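Local coordinates for protein pyruvate kinase 1 (Trypanosoma brucei brucei, PDB 4KCT) that probably catalyses phosphoryl transfer from phosphoenolpyruvate to ADP, the last step of glycolysis, and also has an intrinsic decarboxylase activity toward oxaloacetate, at residues A17-N22 with E468-T473; R152-E157 with T161-V166. One frame throughout, in Å; residues are numbered along the deposited sequence.

Overall arrangement
Interaction 1 brings the loop 17-22, just before the first strand of the TIM barrel, against the loop 468-473 of the C-terminal alpha/beta domain, so it joins two domains far apart in sequence. Interaction 2 is local, pairing 152-157 with 161-166 as a hairpin in a separate mixed sheet. The first is a small surface contact, made by one aromatic pair and a bridging water; the second is partly buried, with backbone hydrogen bonds, a bulge, a mainly apolar face and a more polar one. Their centres lie about 60 Å apart, on opposite sides of the chain's centre, and the two share no helix or strand.

Interaction 1 of 2, residues A17-N22 with E468-T473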
ATOM      1  N   ALA A  17      24.568   9.966  -9.533  1.00 22.07           N
ATOM      2  CA  ALA A  17      24.647   8.995 -10.627  1.00 24.64           C
ATOM      3  C   ALA A  17      25.771   9.362 -11.605  1.00 24.93           C
ATOM      4  O   ALA A  17      25.921  10.530 -11.975  1.00 24.94           O
ATOM      5  CB  ALA A  17      23.303   8.926 -11.371  1.00 24.31           C
ATOM      6  N   LYS A  18      26.463   8.346 -12.126  1.00 24.82           N
ATOM      7  CA  LYS A  18      27.523   8.574 -13.113  1.00 25.63           C
ATOM      8  C   LYS A  18      26.965   8.743 -14.527  1.00 24.72           C
ATOM      9  O   LYS A  18      27.588   9.367 -15.365  1.00 22.92           O
ATOM     10  CB  LYS A  18      28.524   7.423 -13.100  1.00 31.37           C
ATOM     11  CG  LYS A  18      29.360   7.345 -11.834  1.00 36.65           C
ATOM     12  CD  LYS A  18      30.335   6.178 -11.887  1.00 49.14           C
ATOM     13  CE  LYS A  18      29.624   4.853 -11.680  1.00 49.90           C
ATOM     14  NZ  LYS A  18      30.595   3.734 -11.548  1.00 65.48           N
ATOM     15  N   HIS A  19      25.813   8.135 -14.814  1.00 20.07           N
ATOM     16  CA  HIS A  19      25.301   8.130 -16.186  1.00 20.20           C
ATOM     17  C   HIS A  19      23.958   8.802 -16.265  1.00 18.02           C
ATOM     18  O   HIS A  19      22.984   8.329 -15.696  1.00 20.17           O
ATOM     19  CB  HIS A  19      25.220   6.700 -16.717  1.00 19.54           C
ATOM     20  CG  HIS A  19      26.487   5.910 -16.492  1.00 26.40           C
ATOM     21  ND1 HIS A  19      27.687   6.298 -17.010  1.00 24.07           N
ATOM     22  CD2 HIS A  19      26.748   4.795 -15.675  1.00 24.42           C
ATOM     23  CE1 HIS A  19      28.661   5.462 -16.552  1.00 29.19           C
ATOM     24  NE2 HIS A  19      28.092   4.564 -15.722  1.00 30.82           N
ATOM     25  N   ARG A  20      23.914   9.930 -16.948  1.00 15.52           N
ATOM     26  CA  ARG A  20      22.706  10.753 -16.964  1.00 15.55           C
ATOM     27  C   ARG A  20      21.654  10.013 -17.792  1.00 14.34           C
ATOM     28  O   ARG A  20      21.914   9.635 -18.930  1.00 14.86           O
ATOM     29  CB  ARG A  20      23.023  12.113 -17.623  1.00 15.06           C
ATOM     30  CG  ARG A  20      21.795  12.964 -17.933  1.00 13.87           C
ATOM     31  CD  ARG A  20      22.211  14.420 -18.179  1.00 14.88           C
ATOM     32  NE  ARG A  20      23.280  14.533 -19.183  1.00 15.49           N
ATOM     33  CZ  ARG A  20      23.059  14.435 -20.500  1.00 17.36           C
ATOM     34  NH1 ARG A  20      21.806  14.289 -20.949  1.00 15.14           N
ATOM     35  NH2 ARG A  20      24.032  14.667 -21.361  1.00 16.85           N
ATOM     36  N   ALA A  21      20.453   9.872 -17.243  1.00 15.01           N
ATOM     37  CA  ALA A  21      19.375   9.164 -17.926  1.00 14.67           C
ATOM     38  C   ALA A  21      18.559  10.081 -18.832  1.00 14.55           C
ATOM     39  O   ALA A  21      18.078   9.654 -19.891  1.00 13.54           O
ATOM     40  CB  ALA A  21      18.467   8.498 -16.905  1.00 15.23           C
ATOM     41  N   ASN A  22      18.301  11.311 -18.378  1.00 13.44           N
ATOM     42  CA  ASN A  22      17.434  12.211 -19.158  1.00 14.03           C
ATOM     43  C   ASN A  22      18.159  12.860 -20.330  1.00 14.94           C
ATOM     44  O   ASN A  22      19.401  12.862 -20.397  1.00 14.42           O
ATOM     45  CB  ASN A  22      16.800  13.300 -18.251  1.00 14.00           C
ATOM     46  CG  ASN A  22      15.944  12.711 -17.168  1.00 16.48           C
ATOM     47  OD1 ASN A  22      16.429  12.450 -16.050  1.00 16.70           O
ATOM     48  ND2 ASN A  22      14.705  12.343 -17.523  1.00 16.13           N
ATOM     49  N   GLU A 468      32.657   1.974 -22.665  1.00 30.09           N
ATOM     50  CA  GLU A 468      32.096   3.235 -22.238  1.00 30.64           C
ATOM     51  C   GLU A 468      31.994   3.310 -20.739  1.00 29.25           C
ATOM     52  O   GLU A 468      31.434   4.267 -20.201  1.00 31.55           O
ATOM     53  CB  GLU A 468      30.732   3.466 -22.882  1.00 37.00           C
ATOM     54  CG  GLU A 468      30.794   3.550 -24.399  1.00 40.32           C
ATOM     55  CD  GLU A 468      31.708   4.659 -24.883  1.00 48.90           C
ATOM     56  OE1 GLU A 468      31.417   5.831 -24.585  1.00 48.73           O
ATOM     57  OE2 GLU A 468      32.733   4.356 -25.536  1.00 50.04           O
ATOM     58  N   LYS A 469      32.486   2.267 -20.061  1.00 25.75           N
ATOM     59  CA  LYS A 469      32.520   2.224 -18.596  1.00 29.85           C
ATOM     60  C   LYS A 469      31.141   2.261 -17.930  1.00 30.74           C
ATOM     61  O   LYS A 469      31.003   2.746 -16.819  1.00 30.24           O
ATOM     62  CB  LYS A 469      33.433   3.324 -18.032  1.00 31.76           C
ATOM     63  CG  LYS A 469      34.905   3.089 -18.369  1.00 37.65           C
ATOM     64  CD  LYS A 469      35.780   4.252 -17.939  1.00 51.08           C
ATOM     65  CE  LYS A 469      36.082   5.177 -19.107  1.00 58.12           C
ATOM     66  NZ  LYS A 469      37.226   6.083 -18.807  1.00 61.09           N
ATOM     67  N   TYR A 470      30.162   1.628 -18.558  1.00 24.12           N
ATOM     68  CA  TYR A 470      28.885   1.338 -17.894  1.00 28.86           C
ATOM     69  C   TYR A 470      29.001   0.154 -16.942  1.00 31.56           C
ATOM     70  O   TYR A 470      28.359   0.116 -15.883  1.00 35.04           O
ATOM     71  CB  TYR A 470      27.788   1.083 -18.931  1.00 24.84           C
ATOM     72  CG  TYR A 470      27.506   2.288 -19.802  1.00 28.55           C
ATOM     73  CD1 TYR A 470      27.214   3.521 -19.237  1.00 28.76           C
ATOM     74  CD2 TYR A 470      27.644   2.228 -21.188  1.00 31.09           C
ATOM     75  CE1 TYR A 470      26.919   4.628 -20.034  1.00 30.54           C
ATOM     76  CE2 TYR A 470      27.479   3.364 -21.978  1.00 34.52           C
ATOM     77  CZ  TYR A 470      27.073   4.550 -21.390  1.00 28.88           C
ATOM     78  OH  TYR A 470      26.866   5.664 -22.165  1.00 32.60           O
ATOM     79  N   ALA A 471      29.869  -0.784 -17.284  1.00 32.36           N
ATOM     80  CA  ALA A 471      30.014  -1.988 -16.501  1.00 28.66           C
ATOM     81  C   ALA A 471      31.383  -2.599 -16.795  1.00 30.34           C
ATOM     82  O   ALA A 471      31.962  -2.357 -17.845  1.00 28.95           O
ATOM     83  CB  ALA A 471      28.898  -2.971 -16.858  1.00 32.22           C
ATOM     84  N   SER A 472      31.904  -3.379 -15.867  1.00 28.92           N
ATOM     85  CA  SER A 472      33.115  -4.112 -16.148  1.00 29.14           C
ATOM     86  C   SER A 472      33.013  -5.597 -15.893  1.00 30.07           C
ATOM     87  O   SER A 472      31.987  -6.102 -15.442  1.00 24.45           O
ATOM     88  CB  SER A 472      34.310  -3.518 -15.420  1.00 36.17           C
ATOM     89  OG  SER A 472      33.930  -2.867 -14.236  1.00 36.78           O
ATOM     90  N   THR A 473      34.100  -6.287 -16.186  1.00 29.40           N
ATOM     91  CA  THR A 473      34.193  -7.708 -16.009  1.00 29.67           C
ATOM     92  C   THR A 473      33.606  -8.107 -14.671  1.00 27.62           C
ATOM     93  O   THR A 473      33.846  -7.447 -13.670  1.00 28.38           O
ATOM     94  CB  THR A 473      35.678  -8.133 -16.101  1.00 33.75           C
ATOM     95  OG1 THR A 473      36.144  -7.846 -17.425  1.00 32.19           O
ATOM     96  CG2 THR A 473      35.842  -9.631 -15.820  1.00 35.66           C
TER
HETATM   97  O   HOH W   1      27.992   2.135 -14.228  1.00 40.89           O
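A single water joins His19 to Tyr470: it donates to the backbone O of Tyr470 at 2.6 Å and sits 2.9 Å from NE2 of His19, in the plane of the imidazole at its edge. Most of the direct contact is between the rings. Tyr470 turns its CD1-CE1 edge onto one face of the His19 ring, with CD1 3.5 Å above the plane and over its centre. This is a T-shaped (edge-to-face) pair, the ring centroids 4.8 Å apart and the planes at 69°. The closest approach is from Tyr470 CE1 to His19 ND1, at 3.5 Å. On the opposite face of the imidazole lies CB of Lys18, so the ring is sandwiched between its own neighbour in sequence and the tyrosine. Although CB of Tyr470 points away from the loop 17-22, a chi1 of -63° sets CG anti to the carbonyl carbon, and the ring swings back to meet the histidine. The backbone O of Lys469 approaches the imidazole obliquely, 3.6 Å from CE1 of His19. That carbonyl belongs to the first residue to leave helical geometry after helix 455-467; its backbone turns to a positive phi while two bonds reach back to the final turn, closing the helix in a Schellman motif. Pro418 touches both side chains, while Gln355, on helix 340-356, bonds to the backbone O of His19 and N of Ala21. The contact is thus an interdomain one, in which the lead-in to the first strand of the TIM barrel meets the Schellman-capped helix end of the C-terminal alpha/beta domain.

Interaction 2 of 2, residues R152-E157 with T161-V166; sequences RVVSKE and TLKCHV
Strands 152-157 and 161-166 run antiparallel, the axes of these segments coming within 4.4 Å, and their register slips by one residue where a classic beta bulge sets two residues, Val154 and Ser155, opposite the single Lys163. The O of Lys163 takes both bulge amides: Val154 N at 2.7 Å, in the carbonyl plane, and Ser155 N at 3.2 Å, tilted 19° from it. On the face carrying Arg152, Ser155, Lys163 and His165 the contacts are largely polar. A bend at chi3 (41°) brings NH1 of Arg152 over one face of the His165 ring, 3.3 Å from its CG and offset toward the rim; guanidinium and imidazole planes lie 38° apart. Farther along, NZ of Lys163 donates to OG of Ser155 at 3.1 Å, and that hydroxyl in turn donates to OE1 of Glu157 at 2.7 Å. OE1 of Glu157 and NZ of Lys163 stay 4.3 Å apart, too far for a salt bridge, and the serine hydroxyl links them. The other face, with Val153, Lys156, Leu162 and Cys164, packs mainly through carbon and sulfur: CD2 of Leu162 packs on CB of Lys156, at 3.9 Å, and near CG1 of Val153, while CG2 of Val153 meets SG of Cys164. Leu162 also touches helix 132-135, and Val153 rests on Val136 just beyond it. Strand 161-166 continues the mixed sheet by bonding to strand 107-111 along its other edge, through Leu162 to Val110 and Cys164 to Val108.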
ATOM      1  N   ARG A 152     -11.869  41.940 -23.289  1.00 29.64           N
ATOM      2  CA  ARG A 152     -13.073  41.226 -22.907  1.00 27.75           C
ATOM      3  C   ARG A 152     -14.138  41.480 -23.940  1.00 27.35           C
ATOM      4  O   ARG A 152     -14.400  42.628 -24.295  1.00 27.64           O
ATOM      5  CB  ARG A 152     -13.571  41.710 -21.541  1.00 32.41           C
ATOM      6  CG  ARG A 152     -14.882  41.053 -21.108  1.00 37.39           C
ATOM      7  CD  ARG A 152     -15.249  41.430 -19.673  1.00 43.51           C
ATOM      8  NE  ARG A 152     -14.991  42.842 -19.396  1.00 45.96           N
ATOM      9  CZ  ARG A 152     -15.880  43.816 -19.561  1.00 48.57           C
ATOM     10  NH1 ARG A 152     -15.542  45.075 -19.316  1.00 51.62           N
ATOM     11  NH2 ARG A 152     -17.109  43.532 -19.965  1.00 49.52           N
ATOM     12  N   VAL A 153     -14.768  40.420 -24.424  1.00 26.46           N
ATOM     13  CA  VAL A 153     -15.815  40.575 -25.420  1.00 27.54           C
ATOM     14  C   VAL A 153     -17.086  41.056 -24.719  1.00 30.13           C
ATOM     15  O   VAL A 153     -17.565  40.409 -23.791  1.00 31.87           O
ATOM     16  CB  VAL A 153     -16.127  39.244 -26.121  1.00 29.79           C
ATOM     17  CG1 VAL A 153     -17.309  39.417 -27.073  1.00 24.18           C
ATOM     18  CG2 VAL A 153     -14.891  38.724 -26.863  1.00 29.41           C
ATOM     19  N   VAL A 154     -17.594  42.215 -25.132  1.00 30.18           N
ATOM     20  CA  VAL A 154     -18.775  42.801 -24.501  1.00 30.55           C
ATOM     21  C   VAL A 154     -20.041  42.293 -25.166  1.00 33.31           C
ATOM     22  O   VAL A 154     -20.972  41.855 -24.495  1.00 35.68           O
ATOM     23  CB  VAL A 154     -18.771  44.343 -24.569  1.00 31.08           C
ATOM     24  CG1 VAL A 154     -19.996  44.894 -23.859  1.00 35.24           C
ATOM     25  CG2 VAL A 154     -17.495  44.913 -23.957  1.00 33.86           C
ATOM     26  N   SER A 155     -20.090  42.366 -26.490  1.00 31.44           N
ATOM     27  CA  SER A 155     -21.287  41.945 -27.209  1.00 32.59           C
ATOM     28  C   SER A 155     -20.966  41.573 -28.648  1.00 33.55           C
ATOM     29  O   SER A 155     -19.936  41.979 -29.199  1.00 32.96           O
ATOM     30  CB  SER A 155     -22.346  43.045 -27.179  1.00 35.40           C
ATOM     31  OG  SER A 155     -21.851  44.216 -27.784  1.00 38.12           O
ATOM     32  N   LYS A 156     -21.829  40.766 -29.239  1.00 31.22           N
ATOM     33  CA  LYS A 156     -21.761  40.494 -30.658  1.00 34.02           C
ATOM     34  C   LYS A 156     -22.622  41.491 -31.431  1.00 35.89           C
ATOM     35  O   LYS A 156     -23.814  41.569 -31.199  1.00 38.89           O
ATOM     36  CB  LYS A 156     -22.245  39.079 -30.931  1.00 34.92           C
ATOM     37  CG  LYS A 156     -22.375  38.763 -32.409  1.00 37.04           C
ATOM     38  CD  LYS A 156     -22.253  37.275 -32.646  1.00 42.95           C
ATOM     39  CE  LYS A 156     -23.385  36.765 -33.503  1.00 46.77           C
ATOM     40  NZ  LYS A 156     -23.232  35.302 -33.698  1.00 48.89           N
ATOM     41  N   GLU A 157     -22.011  42.260 -32.335  1.00 33.39           N
ATOM     42  CA  GLU A 157     -22.737  43.310 -33.087  1.00 34.19           C
ATOM     43  C   GLU A 157     -23.457  42.783 -34.329  1.00 35.81           C
ATOM     44  O   GLU A 157     -24.574  43.209 -34.635  1.00 37.09           O
ATOM     45  CB  GLU A 157     -21.798  44.446 -33.480  1.00 36.91           C
ATOM     46  CG  GLU A 157     -21.143  45.138 -32.295  1.00 45.32           C
ATOM     47  CD  GLU A 157     -22.167  45.694 -31.313  1.00 54.67           C
ATOM     48  OE1 GLU A 157     -22.426  45.036 -30.273  1.00 48.99           O
ATOM     49  OE2 GLU A 157     -22.766  46.751 -31.617  1.00 57.06           O
ATOM     50  N   THR A 161     -18.690  40.722 -36.263  1.00 25.14           N
ATOM     51  CA  THR A 161     -18.158  41.833 -35.459  1.00 25.18           C
ATOM     52  C   THR A 161     -18.456  41.695 -33.970  1.00 26.64           C
ATOM     53  O   THR A 161     -19.604  41.498 -33.563  1.00 24.12           O
ATOM     54  CB  THR A 161     -18.684  43.193 -35.964  1.00 33.75           C
ATOM     55  OG1 THR A 161     -18.666  43.197 -37.395  1.00 32.13           O
ATOM     56  CG2 THR A 161     -17.809  44.357 -35.422  1.00 26.01           C
ATOM     57  N   LEU A 162     -17.409  41.800 -33.168  1.00 23.75           N
ATOM     58  CA  LEU A 162     -17.539  41.818 -31.726  1.00 24.75           C
ATOM     59  C   LEU A 162     -17.128  43.188 -31.196  1.00 25.73           C
ATOM     60  O   LEU A 162     -16.148  43.782 -31.656  1.00 27.77           O
ATOM     61  CB  LEU A 162     -16.659  40.727 -31.101  1.00 25.08           C
ATOM     62  CG  LEU A 162     -16.977  39.305 -31.567  1.00 26.03           C
ATOM     63  CD1 LEU A 162     -15.959  38.322 -30.994  1.00 24.78           C
ATOM     64  CD2 LEU A 162     -18.387  38.920 -31.149  1.00 27.09           C
ATOM     65  N   LYS A 163     -17.878  43.689 -30.226  1.00 23.78           N
ATOM     66  CA  LYS A 163     -17.472  44.861 -29.492  1.00 27.24           C
ATOM     67  C   LYS A 163     -16.745  44.417 -28.221  1.00 26.38           C
ATOM     68  O   LYS A 163     -17.233  43.545 -27.492  1.00 27.20           O
ATOM     69  CB  LYS A 163     -18.704  45.697 -29.138  1.00 29.58           C
ATOM     70  CG  LYS A 163     -18.387  46.978 -28.394  1.00 37.10           C
ATOM     71  CD  LYS A 163     -19.605  47.899 -28.345  1.00 46.47           C
ATOM     72  CE  LYS A 163     -20.135  48.034 -26.922  1.00 53.04           C
ATOM     73  NZ  LYS A 163     -21.249  47.080 -26.632  1.00 61.01           N
ATOM     74  N   CYS A 164     -15.571  44.996 -27.971  1.00 25.76           N
ATOM     75  CA  CYS A 164     -14.659  44.481 -26.933  1.00 25.23           C
ATOM     76  C   CYS A 164     -14.200  45.607 -26.006  1.00 26.57           C
ATOM     77  O   CYS A 164     -14.168  46.776 -26.392  1.00 29.36           O
ATOM     78  CB  CYS A 164     -13.430  43.819 -27.568  1.00 25.64           C
ATOM     79  SG  CYS A 164     -13.803  42.364 -28.580  1.00 30.60           S
ATOM     80  N   HIS A 165     -13.801  45.235 -24.802  1.00 26.63           N
ATOM     81  CA  HIS A 165     -13.312  46.191 -23.823  1.00 27.49           C
ATOM     82  C   HIS A 165     -11.847  45.941 -23.612  1.00 28.34           C
ATOM     83  O   HIS A 165     -11.458  44.832 -23.277  1.00 27.67           O
ATOM     84  CB  HIS A 165     -14.072  45.990 -22.510  1.00 28.79           C
ATOM     85  CG  HIS A 165     -13.517  46.785 -21.346  1.00 37.02           C
ATOM     86  ND1 HIS A 165     -12.453  46.366 -20.618  1.00 37.66           N
ATOM     87  CD2 HIS A 165     -13.983  47.953 -20.723  1.00 36.03           C
ATOM     88  CE1 HIS A 165     -12.232  47.236 -19.602  1.00 40.45           C
ATOM     89  NE2 HIS A 165     -13.166  48.203 -19.669  1.00 40.56           N
ATOM     90  N   VAL A 166     -11.018  46.945 -23.866  1.00 27.47           N
ATOM     91  CA  VAL A 166      -9.564  46.804 -23.658  1.00 28.56           C
ATOM     92  C   VAL A 166      -9.227  46.791 -22.167  1.00 32.81           C
ATOM     93  O   VAL A 166      -9.680  47.668 -21.420  1.00 32.00           O
ATOM     94  CB  VAL A 166      -8.797  47.953 -24.329  1.00 26.94           C
ATOM     95  CG1 VAL A 166      -7.305  47.901 -23.951  1.00 26.50           C
ATOM     96  CG2 VAL A 166      -8.984  47.891 -25.842  1.00 24.52           C
TER